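Long-range contacts in endoglucanase (Uncultured bacterium, PDB 3X17), which hydrolyses internal beta-1,4-glucosidic bonds of cellulose as an endoglucanase of glycoside hydrolase family 9: residues 182-187 / 241-246; 270-275 / 315-320; 473-478 / 527-532. All coordinates share one frame; numbering follows the deposited sequence.

How the contacts relate
Contacts 1 and 2 are neighbours, with centres about 10 Å apart. Strands 243-249 and 265-271 lie side by side in one sheet, and each carries part of one contact. Asp274 joins the two sites: its OD2 is 2.5 Å from His245 ND1 and its OD1 2.5 Å from Thr185 OG1, both probable hydrogen bonds. Metals lie close by. The side chain of Lys182 is about 6 Å from the zinc ion, and that of Gln273 about 5 Å from a calcium ion. Contact 3 is remote, its centre about 32 Å from that of contact 1 and 37 Å from that of contact 2. It borders the N-terminal Ig-like domain instead.

Contact 1 (182-187 / 241-246); sequences KYVTTT and GAVYHK
Tyr183 and Lys246 face each other as an antiparallel, non-hydrogen-bonded pair, their CA atoms 4.2 Å apart. Both side chains leave the same face of the sheet and lie side by side. Lys246 CG sits between its backbone N and carbonyl carbon (chi1 66°), and the chain is extended beyond it. Its CB and CD rest against the Tyr183 ring, with CB 3.8 Å from CD2. The polar ends go elsewhere: Tyr183 OH bonds Asp179, and Lys246 NZ bonds Ser328. One residue on, Val184 N donates to His245 O at 2.9 Å with an angle of 157°.

The tight part is around Val184. Both its methyls meet Val243 CG1, and CG2 comes within 3.8 Å of it. Val184 CG2 also presses on Tyr244 O at 3.0 Å. Leu233 of helix 221-235 adds to this apolar packing.

The Thr185 side has less direct contact and is bridged by a water. This water donates to Thr185 OG1 and to His245 O, so that oxygen accepts two bonds. It lies 3.0 Å above one face of the His245 ring, toward the rim. Thr185 and His245 also share Asp274, and Pro330 O takes His245 NE2.

Tyr183 is the N-cap residue of helix 184-200. The arrangement is a short edge strand turning straight into a helix of the (alpha/alpha)6 barrel.

Contact 2 (270-275 / 315-320); sequences ITTQDT and GPILDY
Thr272 N donates to Ile317 O at 3.0 Å where the two backbones, 108° apart in direction, bring the CA atoms of Thr272 and Ile317 within 5.2 Å. Thr272 also takes a bond back. Its OG1 lies between the backbone N and the carbonyl carbon, and accepts a nearly straight bond from Ile317 N at 2.9 Å. Asp336 is a further partner of that hydroxyl. Thr272 CG2 packs on Gly315 O and on Ile317 CB.

Apolar contacts flank these bonds. Ile270 and Ile317 cross at a slant, with Ile270 CD1 3.8 Å from Ile317 CD1. Leu318 CD2 lies 3.6 Å from Gln273 CG.

Gln273 CG sits between its own backbone N and carbonyl carbon (chi1 61°), and the chain bends at chi2. NE2 then donates to Tyr320 OH at 3.0 Å, reaching the ring at its edge, near its plane. The amide and ring planes are turned 42° apart. NE2 also bonds Thr185 OG1, OE1 takes Lys277, and Tyr320 OH bonds Asp333 O. An alanine in place of Gln273 would probably leave Tyr320 OH without this donor, Lys277 without the amide oxygen, and a gap beside Leu318 CD2. Thr271 OG1 is buried with no polar partner, 3.7 Å from Tyr320 OH. A water bridges Ile270 O and Asp319 N.

Thr271 is the N-cap residue of helix 272-288, although its side chain makes no capping bond. The loop 315-320 follows helix 294-312, whose Phe310 and Leu311 pack on Ile270 and Thr272. Tyr320 also stacks edge-to-face on His245 of strand 243-249, and Gln273 touches Asp339 of helix 337-351, a calcium ligand.

Contact 3 (473-478 / 527-532); sequences NPLAKS and RGYADV
Lys477 crosses the Tyr529 side chain at about a right angle and ends at the carboxylate of Asp531. Its CB leads toward 527-532, and CG stands anti to the backbone N (chi1 -169°). CG meets Tyr529 CE2 at 4.0 Å. A bend at chi2 (77°) sets CD, which also touches CE2. CE lies 3.5 Å from Tyr529 OH. NZ, at the tip, forms a salt bridge with Asp531 OD2 at 3.1 Å, coming from above the carboxylate plane. Pro487 O and Asn486 OD1 also bind NZ, while Arg489 N bonds OD2. The lysine charge and the acid are thus each held by several partners.

The root of Lys477 is fixed by Asn473, which opens a type I turn ending at Ala476. Asn473 OD1 accepts from Lys477 N at 3.0 Å, and ND2 donates in plane to Lys477 O at 2.7 Å.

The turn itself packs on Arg527. Pro474 CB sits 3.7 Å above the guanidinium plane, over its centre. Leu475 splits its methyls: CD2 lies 3.8 Å from Arg527 CG, and CD1 touches Tyr529 CB. Tyr529 OH bonds Asn539, and the ring stacks edge-to-face with Tyr479.

Both segments are loops. The first follows helix 456-469, and the second precedes helix 543-558. They border the Ig-like domain: Arg527 bridges to its Asp81, and Ala476 touches its strand 17-19.

Contact 1 (182-187 / 241-246)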
loop_
_atom_site.group_PDB
_atom_site.type_symbol
_atom_site.label_atom_id
_atom_site.label_comp_id
_atom_site.label_asym_id
_atom_site.label_seq_id
_atom_site.Cartn_x
_atom_site.Cartn_y
_atom_site.Cartn_z
ATOM N N LYS A 182 -7.095 -14.317 6.392
ATOM C CA LYS A 182 -5.712 -13.942 6.643
ATOM C C LYS A 182 -4.865 -14.694 5.627
ATOM O O LYS A 182 -5.095 -15.861 5.363
ATOM C CB LYS A 182 -5.311 -14.333 8.057
ATOM C CG LYS A 182 -6.291 -13.794 9.142
ATOM C CD LYS A 182 -5.769 -14.022 10.556
ATOM C CE LYS A 182 -5.586 -15.501 10.874
ATOM N NZ LYS A 182 -5.468 -15.720 12.377
ATOM N N TYR A 183 -4.016 -13.980 4.921
ATOM C CA TYR A 183 -3.453 -14.550 3.699
ATOM C C TYR A 183 -1.970 -14.308 3.726
ATOM O O TYR A 183 -1.538 -13.176 3.894
ATOM C CB TYR A 183 -4.025 -13.834 2.489
ATOM C CG TYR A 183 -5.512 -13.880 2.363
ATOM C CD1 TYR A 183 -6.292 -12.901 2.963
ATOM C CD2 TYR A 183 -6.126 -14.783 1.488
ATOM C CE1 TYR A 183 -7.638 -12.836 2.748
ATOM C CE2 TYR A 183 -7.492 -14.716 1.240
ATOM C CZ TYR A 183 -8.247 -13.779 1.907
ATOM O OH TYR A 183 -9.610 -13.721 1.706
ATOM N N VAL A 184 -1.182 -15.360 3.587
ATOM C CA VAL A 184 0.257 -15.201 3.703
ATOM C C VAL A 184 0.846 -14.319 2.576
ATOM O O VAL A 184 1.868 -13.632 2.769
ATOM C CB VAL A 184 0.975 -16.549 3.720
ATOM C CG1 VAL A 184 2.468 -16.337 3.409
ATOM C CG2 VAL A 184 0.837 -17.195 5.094
ATOM N N THR A 185 0.160 -14.283 1.438
ATOM C CA THR A 185 0.739 -13.748 0.217
ATOM C C THR A 185 0.772 -12.217 0.308
ATOM O O THR A 185 1.764 -11.587 -0.043
ATOM C CB THR A 185 -0.062 -14.239 -1.037
ATOM O OG1 THR A 185 -0.140 -15.682 -1.019
ATOM C CG2 THR A 185 0.610 -13.785 -2.337
ATOM N N THR A 186 -0.252 -11.641 0.928
ATOM C CA THR A 186 -0.303 -10.199 1.160
ATOM C C THR A 186 0.373 -9.814 2.472
ATOM O O THR A 186 0.972 -8.746 2.563
ATOM C CB THR A 186 -1.768 -9.681 1.189
ATOM O OG1 THR A 186 -2.561 -10.595 1.953
ATOM C CG2 THR A 186 -2.351 -9.552 -0.237
ATOM N N THR A 187 0.218 -10.644 3.501
ATOM C CA THR A 187 0.802 -10.361 4.803
ATOM C C THR A 187 2.309 -10.236 4.707
ATOM O O THR A 187 2.890 -9.340 5.309
ATOM C CB THR A 187 0.464 -11.451 5.885
ATOM O OG1 THR A 187 -0.928 -11.399 6.182
ATOM C CG2 THR A 187 1.228 -11.177 7.238
ATOM N N GLY A 241 9.551 -26.153 7.101
ATOM C CA GLY A 241 9.858 -24.797 6.609
ATOM C C GLY A 241 8.874 -24.291 5.594
ATOM O O GLY A 241 8.808 -23.087 5.335
ATOM N N ALA A 242 8.003 -25.169 5.097
ATOM C CA ALA A 242 6.959 -24.729 4.173
ATOM C C ALA A 242 5.899 -23.861 4.882
ATOM O O ALA A 242 5.691 -23.996 6.072
ATOM C CB ALA A 242 6.296 -25.944 3.482
ATOM N N VAL A 243 5.246 -22.971 4.142
ATOM C CA VAL A 243 4.321 -22.004 4.734
ATOM C C VAL A 243 2.934 -22.120 4.102
ATOM O O VAL A 243 2.814 -22.186 2.874
ATOM C CB VAL A 243 4.848 -20.538 4.621
ATOM C CG1 VAL A 243 3.843 -19.528 5.217
ATOM C CG2 VAL A 243 6.177 -20.410 5.339
ATOM N N TYR A 244 1.914 -22.314 4.944
ATOM C CA TYR A 244 0.528 -22.433 4.476
ATOM C C TYR A 244 0.079 -21.148 3.815
ATOM O O TYR A 244 0.597 -20.063 4.106
ATOM C CB TYR A 244 -0.431 -22.801 5.634
ATOM C CG TYR A 244 -0.144 -24.162 6.235
ATOM C CD1 TYR A 244 -0.354 -25.327 5.496
ATOM C CD2 TYR A 244 0.405 -24.283 7.512
ATOM C CE1 TYR A 244 -0.063 -26.579 6.026
ATOM C CE2 TYR A 244 0.702 -25.528 8.060
ATOM C CZ TYR A 244 0.478 -26.673 7.306
ATOM O OH TYR A 244 0.793 -27.918 7.824
ATOM N N HIS A 245 -0.904 -21.265 2.934
ATOM C CA HIS A 245 -1.202 -20.197 2.001
ATOM C C HIS A 245 -2.087 -19.142 2.636
ATOM O O HIS A 245 -1.917 -17.956 2.405
ATOM C CB HIS A 245 -1.885 -20.761 0.765
ATOM C CG HIS A 245 -2.351 -19.720 -0.197
ATOM N ND1 HIS A 245 -1.491 -18.801 -0.774
ATOM C CD2 HIS A 245 -3.546 -19.558 -0.815
ATOM C CE1 HIS A 245 -2.151 -18.096 -1.677
ATOM N NE2 HIS A 245 -3.408 -18.509 -1.693
ATOM N N LYS A 246 -3.062 -19.573 3.410
ATOM C CA LYS A 246 -4.056 -18.660 3.904
ATOM C C LYS A 246 -4.956 -19.417 4.875
ATOM O O LYS A 246 -4.850 -20.651 5.020
ATOM C CB LYS A 246 -4.889 -18.103 2.743
ATOM C CG LYS A 246 -5.757 -19.175 2.042
ATOM C CD LYS A 246 -6.730 -18.581 1.052
ATOM C CE LYS A 246 -7.373 -19.697 0.207
ATOM N NZ LYS A 246 -8.529 -19.188 -0.611
HETATM O O HOH W 1 -2.319 -16.040 0.592
#

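Contact 2 (270-275 / 315-320)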
loop_
_atom_site.group_PDB
_atom_site.type_symbol
_atom_site.label_atom_id
_atom_site.label_comp_id
_atom_site.label_asym_id
_atom_site.label_seq_id
_atom_site.Cartn_x
_atom_site.Cartn_y
_atom_site.Cartn_z
ATOM N N ILE A 270 0.091 -25.518 1.657
ATOM C CA ILE A 270 1.296 -24.736 1.437
ATOM C C ILE A 270 1.479 -24.355 -0.038
ATOM O O ILE A 270 0.988 -25.033 -0.949
ATOM C CB ILE A 270 2.555 -25.444 1.926
ATOM C CG1 ILE A 270 2.779 -26.751 1.160
ATOM C CG2 ILE A 270 2.488 -25.699 3.438
ATOM C CD1 ILE A 270 3.962 -26.739 0.175
ATOM N N THR A 271 2.369 -23.385 -0.239
ATOM C CA THR A 271 2.731 -22.894 -1.542
ATOM C C THR A 271 4.205 -22.484 -1.425
ATOM O O THR A 271 4.648 -22.060 -0.348
ATOM C CB THR A 271 1.863 -21.670 -1.803
ATOM O OG1 THR A 271 0.795 -21.988 -2.710
ATOM C CG2 THR A 271 2.648 -20.513 -2.219
ATOM N N THR A 272 4.983 -22.689 -2.488
ATOM C CA THR A 272 6.379 -22.251 -2.505
ATOM C C THR A 272 6.540 -20.734 -2.595
ATOM O O THR A 272 7.439 -20.203 -1.970
ATOM C CB THR A 272 7.195 -22.931 -3.628
ATOM O OG1 THR A 272 6.472 -22.831 -4.864
ATOM C CG2 THR A 272 7.404 -24.402 -3.297
ATOM N N GLN A 273 5.683 -20.032 -3.349
ATOM C CA GLN A 273 5.717 -18.552 -3.321
ATOM C C GLN A 273 5.508 -17.968 -1.924
ATOM O O GLN A 273 6.187 -17.026 -1.532
ATOM C CB GLN A 273 4.769 -17.900 -4.358
ATOM C CG GLN A 273 3.285 -18.216 -4.196
ATOM C CD GLN A 273 2.513 -17.134 -3.447
ATOM O OE1 GLN A 273 3.104 -16.182 -2.909
ATOM N NE2 GLN A 273 1.187 -17.296 -3.365
ATOM N N ASP A 274 4.557 -18.522 -1.178
ATOM C CA ASP A 274 4.328 -18.085 0.185
ATOM C C ASP A 274 5.543 -18.405 1.039
ATOM O O ASP A 274 5.917 -17.615 1.914
ATOM C CB ASP A 274 3.061 -18.715 0.791
ATOM C CG ASP A 274 1.773 -18.138 0.202
ATOM O OD1 ASP A 274 1.613 -16.896 0.225
ATOM O OD2 ASP A 274 0.896 -18.935 -0.242
ATOM N N THR A 275 6.118 -19.588 0.837
ATOM C CA THR A 275 7.254 -20.004 1.631
ATOM C C THR A 275 8.436 -19.016 1.413
ATOM O O THR A 275 9.068 -18.526 2.368
ATOM C CB THR A 275 7.641 -21.465 1.271
ATOM O OG1 THR A 275 6.536 -22.344 1.555
ATOM C CG2 THR A 275 8.847 -21.916 2.048
ATOM N N GLY A 315 10.531 -28.300 -6.022
ATOM C CA GLY A 315 10.103 -27.586 -7.233
ATOM C C GLY A 315 8.927 -26.667 -6.889
ATOM O O GLY A 315 8.488 -26.597 -5.738
ATOM N N PRO A 316 8.416 -25.945 -7.884
ATOM C CA PRO A 316 7.269 -25.078 -7.700
ATOM C C PRO A 316 6.099 -25.858 -7.109
ATOM O O PRO A 316 5.770 -26.926 -7.598
ATOM C CB PRO A 316 6.951 -24.648 -9.127
ATOM C CG PRO A 316 8.334 -24.595 -9.777
ATOM C CD PRO A 316 9.012 -25.810 -9.227
ATOM N N ILE A 317 5.486 -25.327 -6.057
ATOM C CA ILE A 317 4.208 -25.836 -5.603
ATOM C C ILE A 317 3.222 -24.688 -5.573
ATOM O O ILE A 317 3.201 -23.884 -4.639
ATOM C CB ILE A 317 4.325 -26.479 -4.192
ATOM C CG1 ILE A 317 5.344 -27.620 -4.234
ATOM C CG2 ILE A 317 2.941 -26.988 -3.701
ATOM C CD1 ILE A 317 5.653 -28.242 -2.880
ATOM N N LEU A 318 2.388 -24.619 -6.598
ATOM C CA LEU A 318 1.566 -23.468 -6.786
ATOM C C LEU A 318 0.160 -23.904 -7.163
ATOM O O LEU A 318 -0.365 -23.509 -8.201
ATOM C CB LEU A 318 2.186 -22.565 -7.862
ATOM C CG LEU A 318 3.591 -22.043 -7.465
ATOM C CD1 LEU A 318 4.347 -21.416 -8.619
ATOM C CD2 LEU A 318 3.501 -21.053 -6.323
ATOM N N ASP A 319 -0.456 -24.714 -6.311
ATOM C CA ASP A 319 -1.808 -25.216 -6.584
ATOM C C ASP A 319 -2.855 -24.406 -5.859
ATOM O O ASP A 319 -2.818 -24.287 -4.622
ATOM C CB ASP A 319 -1.927 -26.675 -6.136
ATOM C CG ASP A 319 -0.944 -27.569 -6.838
ATOM O OD1 ASP A 319 -0.790 -27.429 -8.075
ATOM O OD2 ASP A 319 -0.357 -28.433 -6.157
ATOM N N TYR A 320 -3.841 -23.953 -6.607
ATOM C CA TYR A 320 -4.896 -23.114 -6.073
ATOM C C TYR A 320 -6.269 -23.676 -6.468
ATOM O O TYR A 320 -6.967 -23.097 -7.295
ATOM C CB TYR A 320 -4.738 -21.658 -6.553
ATOM C CG TYR A 320 -3.382 -21.031 -6.212
ATOM C CD1 TYR A 320 -3.112 -20.552 -4.938
ATOM C CD2 TYR A 320 -2.379 -20.939 -7.168
ATOM C CE1 TYR A 320 -1.874 -19.984 -4.630
ATOM C CE2 TYR A 320 -1.130 -20.416 -6.865
ATOM C CZ TYR A 320 -0.900 -19.888 -5.615
ATOM O OH TYR A 320 0.336 -19.348 -5.327
HETATM O O HOH W 2 -0.280 -25.368 -3.533
#

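Contact 3 (473-478 / 527-532)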
loop_
_atom_site.group_PDB
_atom_site.type_symbol
_atom_site.label_atom_id
_atom_site.label_comp_id
_atom_site.label_asym_id
_atom_site.label_seq_id
_atom_site.Cartn_x
_atom_site.Cartn_y
_atom_site.Cartn_z
ATOM N N ASN A 473 -7.918 14.275 -8.100
ATOM C CA ASN A 473 -8.425 13.254 -9.018
ATOM C C ASN A 473 -9.814 13.687 -9.507
ATOM O O ASN A 473 -10.425 14.587 -8.929
ATOM C CB ASN A 473 -8.485 11.892 -8.313
ATOM C CG ASN A 473 -9.432 11.893 -7.114
ATOM O OD1 ASN A 473 -10.621 12.184 -7.255
ATOM N ND2 ASN A 473 -8.890 11.636 -5.916
ATOM N N PRO A 474 -10.301 13.095 -10.602
ATOM C CA PRO A 474 -11.435 13.783 -11.216
ATOM C C PRO A 474 -12.710 13.681 -10.382
ATOM O O PRO A 474 -13.695 14.329 -10.709
ATOM C CB PRO A 474 -11.624 13.040 -12.543
ATOM C CG PRO A 474 -10.791 11.805 -12.437
ATOM C CD PRO A 474 -9.677 12.132 -11.522
ATOM N N LEU A 475 -12.714 12.808 -9.364
ATOM C CA LEU A 475 -13.886 12.638 -8.477
ATOM C C LEU A 475 -13.754 13.486 -7.215
ATOM O O LEU A 475 -14.617 13.456 -6.342
ATOM C CB LEU A 475 -14.053 11.165 -8.097
ATOM C CG LEU A 475 -14.278 10.245 -9.296
ATOM C CD1 LEU A 475 -14.313 8.802 -8.842
ATOM C CD2 LEU A 475 -15.540 10.641 -10.150
ATOM N N ALA A 476 -12.643 14.215 -7.098
ATOM C CA ALA A 476 -12.422 15.036 -5.936
ATOM C C ALA A 476 -12.577 14.193 -4.666
ATOM O O ALA A 476 -13.196 14.637 -3.679
ATOM C CB ALA A 476 -13.419 16.217 -5.933
ATOM N N LYS A 477 -12.086 12.956 -4.730
ATOM C CA LYS A 477 -12.335 11.963 -3.674
ATOM C C LYS A 477 -11.067 11.734 -2.877
ATOM O O LYS A 477 -9.994 11.505 -3.455
ATOM C CB LYS A 477 -12.752 10.632 -4.295
ATOM C CG LYS A 477 -13.303 9.588 -3.282
ATOM C CD LYS A 477 -14.744 9.920 -2.860
ATOM C CE LYS A 477 -15.235 9.014 -1.710
ATOM N NZ LYS A 477 -16.369 9.645 -0.910
ATOM N N SER A 478 -11.197 11.654 -1.564
ATOM C CA SER A 478 -10.101 11.091 -0.752
ATOM C C SER A 478 -10.344 9.596 -0.661
ATOM O O SER A 478 -11.463 9.181 -0.339
ATOM C CB SER A 478 -10.131 11.661 0.659
ATOM O OG SER A 478 -9.361 10.845 1.548
ATOM N N ARG A 527 -12.451 7.455 -13.307
ATOM C CA ARG A 527 -13.784 7.660 -12.797
ATOM C C ARG A 527 -14.523 6.387 -12.415
ATOM O O ARG A 527 -15.664 6.462 -11.953
ATOM C CB ARG A 527 -14.623 8.453 -13.791
ATOM C CG ARG A 527 -14.406 9.946 -13.687
ATOM C CD ARG A 527 -15.338 10.653 -14.658
ATOM N NE ARG A 527 -15.238 12.090 -14.518
ATOM C CZ ARG A 527 -14.335 12.821 -15.158
ATOM N NH1 ARG A 527 -13.510 12.244 -16.018
ATOM N NH2 ARG A 527 -14.286 14.126 -14.959
ATOM N N GLY A 528 -13.885 5.231 -12.598
ATOM C CA GLY A 528 -14.551 3.944 -12.341
ATOM C C GLY A 528 -14.632 3.509 -10.882
ATOM O O GLY A 528 -14.059 2.512 -10.497
ATOM N N TYR A 529 -15.313 4.287 -10.050
ATOM C CA TYR A 529 -15.293 4.042 -8.596
ATOM C C TYR A 529 -16.633 4.428 -8.008
ATOM O O TYR A 529 -17.216 5.415 -8.429
ATOM C CB TYR A 529 -14.203 4.886 -7.914
ATOM C CG TYR A 529 -14.412 5.064 -6.418
ATOM C CD1 TYR A 529 -13.863 4.164 -5.510
ATOM C CD2 TYR A 529 -15.138 6.148 -5.916
ATOM C CE1 TYR A 529 -14.021 4.343 -4.123
ATOM C CE2 TYR A 529 -15.321 6.323 -4.528
ATOM C CZ TYR A 529 -14.800 5.382 -3.643
ATOM O OH TYR A 529 -14.958 5.542 -2.272
ATOM N N ALA A 530 -17.048 3.752 -6.946
ATOM C CA ALA A 530 -18.305 4.115 -6.267
ATOM C C ALA A 530 -18.213 3.953 -4.771
ATOM O O ALA A 530 -17.916 2.864 -4.268
ATOM C CB ALA A 530 -19.482 3.296 -6.810
ATOM N N ASP A 531 -18.556 5.004 -4.041
ATOM C CA ASP A 531 -18.485 4.908 -2.589
ATOM C C ASP A 531 -19.710 4.175 -2.032
ATOM O O ASP A 531 -20.574 4.773 -1.417
ATOM C CB ASP A 531 -18.314 6.287 -1.947
ATOM C CG ASP A 531 -18.125 6.211 -0.428
ATOM O OD1 ASP A 531 -17.990 5.080 0.120
ATOM O OD2 ASP A 531 -18.088 7.290 0.203
ATOM N N VAL A 532 -19.754 2.863 -2.208
ATOM C CA VAL A 532 -20.876 2.100 -1.694
ATOM C C VAL A 532 -20.366 0.762 -1.176
ATOM O O VAL A 532 -19.392 0.205 -1.717
ATOM C CB VAL A 532 -21.965 1.872 -2.784
ATOM C CG1 VAL A 532 -21.393 1.086 -3.953
ATOM C CG2 VAL A 532 -23.127 1.120 -2.200
#